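Local coordinates for trehalose synthase regulatory protein (Candida albicans, PDB 5HUS) that probably regulates trehalose synthesis, with a C-terminal domain of the trehalose-phosphatase family in the HAD clan, at residues L209-N215 against S238-V243; D13-V17 against G271-T275. All blocks are in the same frame, centred on the assembly; numbering follows the deposited sequence.

In the fold
From the N terminus the chain passes through the short strand 4-5 into helix 8-15, whose end, D13-V17, waits most of the chain for its partner: interaction 2 closes only when G271-T275 enters strand 272-278, 254 residues on. Interaction 1 falls within that long span. It closes a much shorter excursion, from the end of helix 200-213 at L209-N215 to S238-V243, which leads into strand 243-250. The two contacts are therefore nested, not crossed. The centres of interactions 1 and 2 lie about 16 Å apart and they do not touch. Both sit by the central sheet, where strands 243-250 and 272-278 are parallel neighbours; interaction 1 ties a helix to the start of the former, interaction 2 a helix to the start of the latter.

Interaction 1. Residues L209-N215 against S238-V243; sequences LSCHNSN and SNDHEV
N213 reaches across to the incoming chain with its amide, and its OD1 accepts the backbone N-H of V243 at 2.9 Å from V243 N. The bond is nearly straight, 165° at the hydrogen, and lies in the carbonyl plane of the amide. CG stands anti to the backbone N of N213 (chi1 -164°), which swings the amide out from the last turn of the helix to meet V243. The main-chain O of N213 also takes part: E242 N bonds to it weakly at 3.4 Å. One residue thus meets two successive N-H groups, one with its side chain and one with its backbone.

The same carbonyl is packed round by carbon. D240 brings CB to 3.1 Å from N213 O, while CB and CG of E242 come against that oxygen too, before the E242 chain bends at chi2 and carries its carboxylate away. V243 divides its two methyls. CG1 meets L209 CD1 at 3.8 Å, the two side chains crossing obliquely, and CG2 lies against the helix backbone, 3.7 Å from H212 C, with H212 CB beside it.

Farther along, S214 and S238 meet hydroxyl to hydroxyl, S214 OG to S238 OG at 2.6 Å, a hydrogen bond in which either may donate. S238 and D240 are poorly ordered, so this end is less sharply defined than the one at V243.

The contact joins the C-terminal end of helix 200-213 to the loop that leads into strand 243-250. Strand 20-26 lies alongside: K20 bonds to the carbonyl of H212 and pairs with E242 through the backbone, while L22 touches L209. The H212 ring turns to strand 69-74, stacking on F70 and hydrogen-bonding Y72.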
ATOM      1  N   LEU A 209     -11.367   5.384  -2.045  1.00 16.62           N
ATOM      2  CA  LEU A 209     -12.292   5.352  -3.173  1.00 22.82           C
ATOM      3  C   LEU A 209     -13.684   5.839  -2.757  1.00 24.45           C
ATOM      4  O   LEU A 209     -14.267   6.681  -3.442  1.00 23.23           O
ATOM      5  CB  LEU A 209     -12.364   3.947  -3.771  1.00 19.20           C
ATOM      6  CG  LEU A 209     -13.373   3.728  -4.904  1.00 17.64           C
ATOM      7  CD1 LEU A 209     -13.136   4.701  -6.052  1.00 21.90           C
ATOM      8  CD2 LEU A 209     -13.293   2.294  -5.397  1.00 27.27           C
ATOM      9  N   SER A 210     -14.191   5.349  -1.627  1.00 20.66           N
ATOM     10  CA  SER A 210     -15.505   5.767  -1.128  1.00 22.53           C
ATOM     11  C   SER A 210     -15.588   7.269  -0.880  1.00 23.69           C
ATOM     12  O   SER A 210     -16.588   7.901  -1.200  1.00 24.65           O
ATOM     13  CB  SER A 210     -15.860   5.017   0.166  1.00 21.57           C
ATOM     14  OG  SER A 210     -15.964   3.623  -0.069  1.00 27.35           O
ATOM     15  N   CYS A 211     -14.536   7.838  -0.300  1.00 19.84           N
ATOM     16  CA  CYS A 211     -14.525   9.263   0.001  1.00 21.01           C
ATOM     17  C   CYS A 211     -14.684  10.106  -1.250  1.00 22.62           C
ATOM     18  O   CYS A 211     -15.489  11.034  -1.279  1.00 29.07           O
ATOM     19  CB  CYS A 211     -13.240   9.655   0.726  1.00 20.76           C
ATOM     20  SG  CYS A 211     -13.178   9.060   2.412  1.00 26.68           S
ATOM     21  N   HIS A 212     -13.924   9.780  -2.287  1.00 20.45           N
ATOM     22  CA  HIS A 212     -13.990  10.557  -3.507  1.00 21.76           C
ATOM     23  C   HIS A 212     -15.179  10.144  -4.377  1.00 25.39           C
ATOM     24  O   HIS A 212     -15.719  10.965  -5.118  1.00 27.96           O
ATOM     25  CB  HIS A 212     -12.672  10.435  -4.275  1.00 24.21           C
ATOM     26  CG  HIS A 212     -11.517  11.075  -3.569  1.00 23.10           C
ATOM     27  ND1 HIS A 212     -11.331  12.440  -3.542  1.00 27.25           N
ATOM     28  CD2 HIS A 212     -10.506  10.541  -2.842  1.00 23.85           C
ATOM     29  CE1 HIS A 212     -10.245  12.720  -2.842  1.00 28.30           C
ATOM     30  NE2 HIS A 212      -9.727  11.586  -2.405  1.00 25.69           N
ATOM     31  N   ASN A 213     -15.597   8.887  -4.270  1.00 22.97           N
ATOM     32  CA  ASN A 213     -16.705   8.385  -5.086  1.00 27.51           C
ATOM     33  C   ASN A 213     -18.067   8.854  -4.587  1.00 38.81           C
ATOM     34  O   ASN A 213     -18.981   9.084  -5.379  1.00 30.66           O
ATOM     35  CB  ASN A 213     -16.684   6.852  -5.130  1.00 28.15           C
ATOM     36  CG  ASN A 213     -17.539   6.284  -6.246  1.00 34.20           C
ATOM     37  OD1 ASN A 213     -17.628   6.856  -7.329  1.00 28.21           O
ATOM     38  ND2 ASN A 213     -18.166   5.143  -5.986  1.00 30.34           N
ATOM     39  N   SER A 214     -18.203   8.987  -3.272  1.00 28.14           N
ATOM     40  CA  SER A 214     -19.489   9.327  -2.670  1.00 32.70           C
ATOM     41  C   SER A 214     -19.454  10.691  -2.000  1.00 32.35           C
ATOM     42  O   SER A 214     -20.407  11.076  -1.323  1.00 35.65           O
ATOM     43  CB  SER A 214     -19.899   8.261  -1.656  1.00 31.79           C
ATOM     44  OG  SER A 214     -19.896   6.970  -2.240  1.00 40.93           O
ATOM     45  N   ASN A 215     -18.351  11.409  -2.198  1.00 31.58           N
ATOM     46  CA  ASN A 215     -18.139  12.722  -1.594  1.00 36.55           C
ATOM     47  C   ASN A 215     -18.334  12.737  -0.077  1.00 46.07           C
ATOM     48  O   ASN A 215     -19.097  13.545   0.450  1.00 41.40           O
ATOM     49  CB  ASN A 215     -19.060  13.759  -2.231  1.00 48.65           C
ATOM     50  CG  ASN A 215     -18.296  14.905  -2.849  1.00 53.45           C
ATOM     51  OD1 ASN A 215     -17.709  15.726  -2.145  1.00 59.99           O
ATOM     52  ND2 ASN A 215     -18.292  14.964  -4.175  1.00 63.07           N
ATOM     53  N   SER A 238     -22.778   3.553  -2.712  1.00 84.46           N
ATOM     54  CA  SER A 238     -23.872   4.511  -2.841  1.00 81.96           C
ATOM     55  C   SER A 238     -24.183   4.819  -4.303  1.00 80.94           C
ATOM     56  O   SER A 238     -23.410   4.465  -5.196  1.00 73.68           O
ATOM     57  CB  SER A 238     -23.542   5.808  -2.093  1.00 76.03           C
ATOM     58  OG  SER A 238     -22.409   6.451  -2.652  1.00 58.71           O
ATOM     59  N   ASN A 239     -25.306   5.495  -4.541  1.00 76.03           N
ATOM     60  CA  ASN A 239     -25.775   5.780  -5.899  1.00 69.70           C
ATOM     61  C   ASN A 239     -24.751   6.537  -6.735  1.00 78.46           C
ATOM     62  O   ASN A 239     -24.843   6.588  -7.963  1.00 79.06           O
ATOM     63  CB  ASN A 239     -27.088   6.574  -5.858  1.00 55.93           C
ATOM     64  CG  ASN A 239     -26.893   8.026  -5.446  1.00 55.86           C
ATOM     65  OD1 ASN A 239     -25.903   8.384  -4.807  1.00 73.52           O
ATOM     66  ND2 ASN A 239     -27.855   8.869  -5.806  1.00 47.63           N
ATOM     67  N   ASP A 240     -23.776   7.122  -6.050  1.00 79.81           N
ATOM     68  CA  ASP A 240     -22.770   7.946  -6.692  1.00 68.50           C
ATOM     69  C   ASP A 240     -21.748   7.137  -7.478  1.00 58.36           C
ATOM     70  O   ASP A 240     -21.305   6.066  -7.057  1.00 55.93           O
ATOM     71  CB  ASP A 240     -22.060   8.805  -5.648  1.00 68.29           C
ATOM     72  CG  ASP A 240     -22.887   9.996  -5.219  1.00 68.43           C
ATOM     73  OD1 ASP A 240     -23.121  10.154  -4.002  1.00 68.50           O
ATOM     74  OD2 ASP A 240     -23.300  10.776  -6.104  1.00 73.77           O
ATOM     75  N   HIS A 241     -21.411   7.666  -8.644  1.00 61.06           N
ATOM     76  CA  HIS A 241     -20.310   7.170  -9.444  1.00 52.43           C
ATOM     77  C   HIS A 241     -19.436   8.365  -9.778  1.00 30.49           C
ATOM     78  O   HIS A 241     -19.085   8.576 -10.935  1.00 37.96           O
ATOM     79  CB  HIS A 241     -20.806   6.483 -10.718  1.00 49.42           C
ATOM     80  CG  HIS A 241     -21.398   5.128 -10.489  1.00 61.75           C
ATOM     81  ND1 HIS A 241     -20.762   3.964 -10.866  1.00 63.33           N
ATOM     82  CD2 HIS A 241     -22.571   4.748  -9.927  1.00 66.50           C
ATOM     83  CE1 HIS A 241     -21.515   2.928 -10.546  1.00 61.12           C
ATOM     84  NE2 HIS A 241     -22.620   3.377  -9.974  1.00 64.47           N
ATOM     85  N   GLU A 242     -19.113   9.161  -8.758  1.00 34.60           N
ATOM     86  CA  GLU A 242     -18.288  10.353  -8.952  1.00 32.19           C
ATOM     87  C   GLU A 242     -16.917   9.983  -9.502  1.00 28.47           C
ATOM     88  O   GLU A 242     -16.334  10.740 -10.272  1.00 32.08           O
ATOM     89  CB  GLU A 242     -18.133  11.133  -7.646  1.00 38.12           C
ATOM     90  CG  GLU A 242     -19.424  11.742  -7.113  1.00 42.68           C
ATOM     91  CD  GLU A 242     -19.797  13.037  -7.810  1.00 61.57           C
ATOM     92  OE1 GLU A 242     -19.011  13.510  -8.658  1.00 61.26           O
ATOM     93  OE2 GLU A 242     -20.880  13.583  -7.507  1.00 64.60           O
ATOM     94  N   VAL A 243     -16.407   8.823  -9.104  1.00 26.33           N
ATOM     95  CA  VAL A 243     -15.144   8.324  -9.642  1.00 25.39           C
ATOM     96  C   VAL A 243     -15.416   7.386 -10.814  1.00 25.07           C
ATOM     97  O   VAL A 243     -16.088   6.366 -10.661  1.00 25.74           O
ATOM     98  CB  VAL A 243     -14.304   7.598  -8.562  1.00 24.20           C
ATOM     99  CG1 VAL A 243     -13.106   6.893  -9.196  1.00 22.17           C
ATOM    100  CG2 VAL A 243     -13.842   8.589  -7.501  1.00 26.58           C
TER

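Interaction 2. Residues D13-V17 against G271-T275; sequences DWCSV and GNTLT
The backbones of W14 and N272 come within 6.0 Å of each other, CA to CA, where the last turn of helix 8-15 meets the beginning of strand 272-278. From the strand side N272 ND2 donates to W14 O over 3.0 Å, almost straight at the hydrogen (169°). The oxygen lies in the plane of the N272 amide, whereas ND2 sits above the carbonyl plane of W14, 35° out of it. A water takes a second bond from N272 ND2 and donates to the carbonyl O of S16, the central residue of an inverse gamma turn. ND2 is thus gripped twice, by W14 O and by the water, which helps fix the rotation of the amide. V17 CG1 packs beside that amide, 3.3 Å from N272 ND2, the two side chains sliding past each other in opposite directions.

With CG anti to its backbone N (chi1 171°), W14 brings its indole up against the strand, where CD1 meets L274 CB at 3.7 Å and also touches N272 CB. The W14 and L274 side chains cross at about a right angle. W14 NE1 turns to V246 O in a weak hydrogen bond, and the side chain also packs on A245 and L247 of strand 243-250 and on I23 of strand 20-26. A helix lying over a central, mainly parallel sheet in this way is characteristic of the Rossmann-like alpha/beta core of the HAD clan.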
ATOM      1  N   ASP A  13      -6.286   6.436 -22.727  1.00 27.99           N
ATOM      2  CA  ASP A  13      -7.537   5.706 -22.912  1.00 27.56           C
ATOM      3  C   ASP A  13      -8.253   5.544 -21.577  1.00 29.27           C
ATOM      4  O   ASP A  13      -9.465   5.727 -21.480  1.00 28.43           O
ATOM      5  CB  ASP A  13      -7.280   4.336 -23.541  1.00 31.15           C
ATOM      6  CG  ASP A  13      -6.998   4.424 -25.028  1.00 43.54           C
ATOM      7  OD1 ASP A  13      -7.323   5.471 -25.629  1.00 36.85           O
ATOM      8  OD2 ASP A  13      -6.455   3.449 -25.592  1.00 39.95           O
ATOM      9  N   TRP A  14      -7.489   5.200 -20.547  1.00 26.99           N
ATOM     10  CA  TRP A  14      -8.025   5.071 -19.197  1.00 21.33           C
ATOM     11  C   TRP A  14      -8.586   6.406 -18.696  1.00 28.93           C
ATOM     12  O   TRP A  14      -9.620   6.441 -18.027  1.00 27.89           O
ATOM     13  CB  TRP A  14      -6.929   4.547 -18.252  1.00 21.96           C
ATOM     14  CG  TRP A  14      -7.288   4.575 -16.799  1.00 30.31           C
ATOM     15  CD1 TRP A  14      -7.954   3.610 -16.097  1.00 30.30           C
ATOM     16  CD2 TRP A  14      -6.984   5.615 -15.860  1.00 25.70           C
ATOM     17  NE1 TRP A  14      -8.091   3.990 -14.783  1.00 27.28           N
ATOM     18  CE2 TRP A  14      -7.504   5.217 -14.613  1.00 27.97           C
ATOM     19  CE3 TRP A  14      -6.329   6.850 -15.955  1.00 24.91           C
ATOM     20  CZ2 TRP A  14      -7.390   6.005 -13.470  1.00 22.37           C
ATOM     21  CZ3 TRP A  14      -6.213   7.630 -14.819  1.00 28.86           C
ATOM     22  CH2 TRP A  14      -6.743   7.202 -13.590  1.00 24.44           C
ATOM     23  N   CYS A  15      -7.909   7.501 -19.037  1.00 28.18           N
ATOM     24  CA  CYS A  15      -8.360   8.845 -18.668  1.00 28.90           C
ATOM     25  C   CYS A  15      -9.628   9.275 -19.392  1.00 32.74           C
ATOM     26  O   CYS A  15     -10.272  10.251 -19.003  1.00 37.20           O
ATOM     27  CB  CYS A  15      -7.271   9.880 -18.965  1.00 37.56           C
ATOM     28  SG  CYS A  15      -5.818   9.824 -17.929  1.00 38.87           S
ATOM     29  N   SER A  16      -9.975   8.565 -20.460  1.00 28.05           N
ATOM     30  CA  SER A  16     -11.064   8.997 -21.331  1.00 40.38           C
ATOM     31  C   SER A  16     -12.422   8.703 -20.705  1.00 34.55           C
ATOM     32  O   SER A  16     -13.187   7.874 -21.201  1.00 38.19           O
ATOM     33  CB  SER A  16     -10.950   8.326 -22.700  1.00 32.44           C
ATOM     34  OG  SER A  16     -11.826   8.935 -23.632  1.00 40.36           O
ATOM     35  N   VAL A  17     -12.708   9.385 -19.600  1.00 34.41           N
ATOM     36  CA  VAL A  17     -13.958   9.192 -18.881  1.00 32.30           C
ATOM     37  C   VAL A  17     -14.552  10.524 -18.456  1.00 36.09           C
ATOM     38  O   VAL A  17     -13.874  11.553 -18.447  1.00 37.17           O
ATOM     39  CB  VAL A  17     -13.773   8.317 -17.614  1.00 32.41           C
ATOM     40  CG1 VAL A  17     -13.388   6.896 -17.986  1.00 37.26           C
ATOM     41  CG2 VAL A  17     -12.738   8.936 -16.680  1.00 35.81           C
ATOM     42  N   GLY A 271     -15.897   1.491 -13.759  1.00 29.86           N
ATOM     43  CA  GLY A 271     -15.947   1.802 -15.179  1.00 38.83           C
ATOM     44  C   GLY A 271     -14.631   1.546 -15.884  1.00 47.52           C
ATOM     45  O   GLY A 271     -14.480   0.553 -16.594  1.00 50.08           O
ATOM     46  N   ASN A 272     -13.680   2.459 -15.702  1.00 30.53           N
ATOM     47  CA  ASN A 272     -12.314   2.230 -16.146  1.00 24.35           C
ATOM     48  C   ASN A 272     -11.432   1.860 -14.961  1.00 24.62           C
ATOM     49  O   ASN A 272     -11.458   2.539 -13.935  1.00 24.90           O
ATOM     50  CB  ASN A 272     -11.754   3.461 -16.855  1.00 27.96           C
ATOM     51  CG  ASN A 272     -12.179   3.534 -18.302  1.00 31.03           C
ATOM     52  OD1 ASN A 272     -13.064   2.796 -18.734  1.00 27.31           O
ATOM     53  ND2 ASN A 272     -11.544   4.419 -19.063  1.00 27.79           N
ATOM     54  N   THR A 273     -10.698   0.760 -15.094  1.00 24.32           N
ATOM     55  CA  THR A 273      -9.723   0.350 -14.086  1.00 22.86           C
ATOM     56  C   THR A 273      -8.440  -0.025 -14.802  1.00 26.73           C
ATOM     57  O   THR A 273      -8.465  -0.466 -15.949  1.00 28.04           O
ATOM     58  CB  THR A 273     -10.213  -0.842 -13.216  1.00 30.67           C
ATOM     59  OG1 THR A 273     -10.322  -2.026 -14.020  1.00 33.11           O
ATOM     60  CG2 THR A 273     -11.563  -0.536 -12.576  1.00 26.13           C
ATOM     61  N   LEU A 274      -7.310   0.174 -14.138  1.00 20.95           N
ATOM     62  CA  LEU A 274      -6.031  -0.183 -14.724  1.00 18.94           C
ATOM     63  C   LEU A 274      -5.080  -0.571 -13.607  1.00 23.50           C
ATOM     64  O   LEU A 274      -4.971   0.126 -12.606  1.00 21.76           O
ATOM     65  CB  LEU A 274      -5.462   0.977 -15.552  1.00 21.42           C
ATOM     66  CG  LEU A 274      -4.193   0.772 -16.395  1.00 25.99           C
ATOM     67  CD1 LEU A 274      -4.146   1.806 -17.515  1.00 24.01           C
ATOM     68  CD2 LEU A 274      -2.915   0.859 -15.563  1.00 22.47           C
ATOM     69  N   THR A 275      -4.407  -1.697 -13.782  1.00 21.16           N
ATOM     70  CA  THR A 275      -3.372  -2.113 -12.854  1.00 21.53           C
ATOM     71  C   THR A 275      -2.058  -2.235 -13.614  1.00 25.72           C
ATOM     72  O   THR A 275      -2.021  -2.769 -14.725  1.00 22.78           O
ATOM     73  CB  THR A 275      -3.717  -3.447 -12.179  1.00 23.83           C
ATOM     74  OG1 THR A 275      -4.084  -4.406 -13.177  1.00 24.60           O
ATOM     75  CG2 THR A 275      -4.882  -3.269 -11.213  1.00 24.05           C
TER
HETATM   76  O   HOH W   1     -12.947   5.368 -21.422  1.00 40.23           O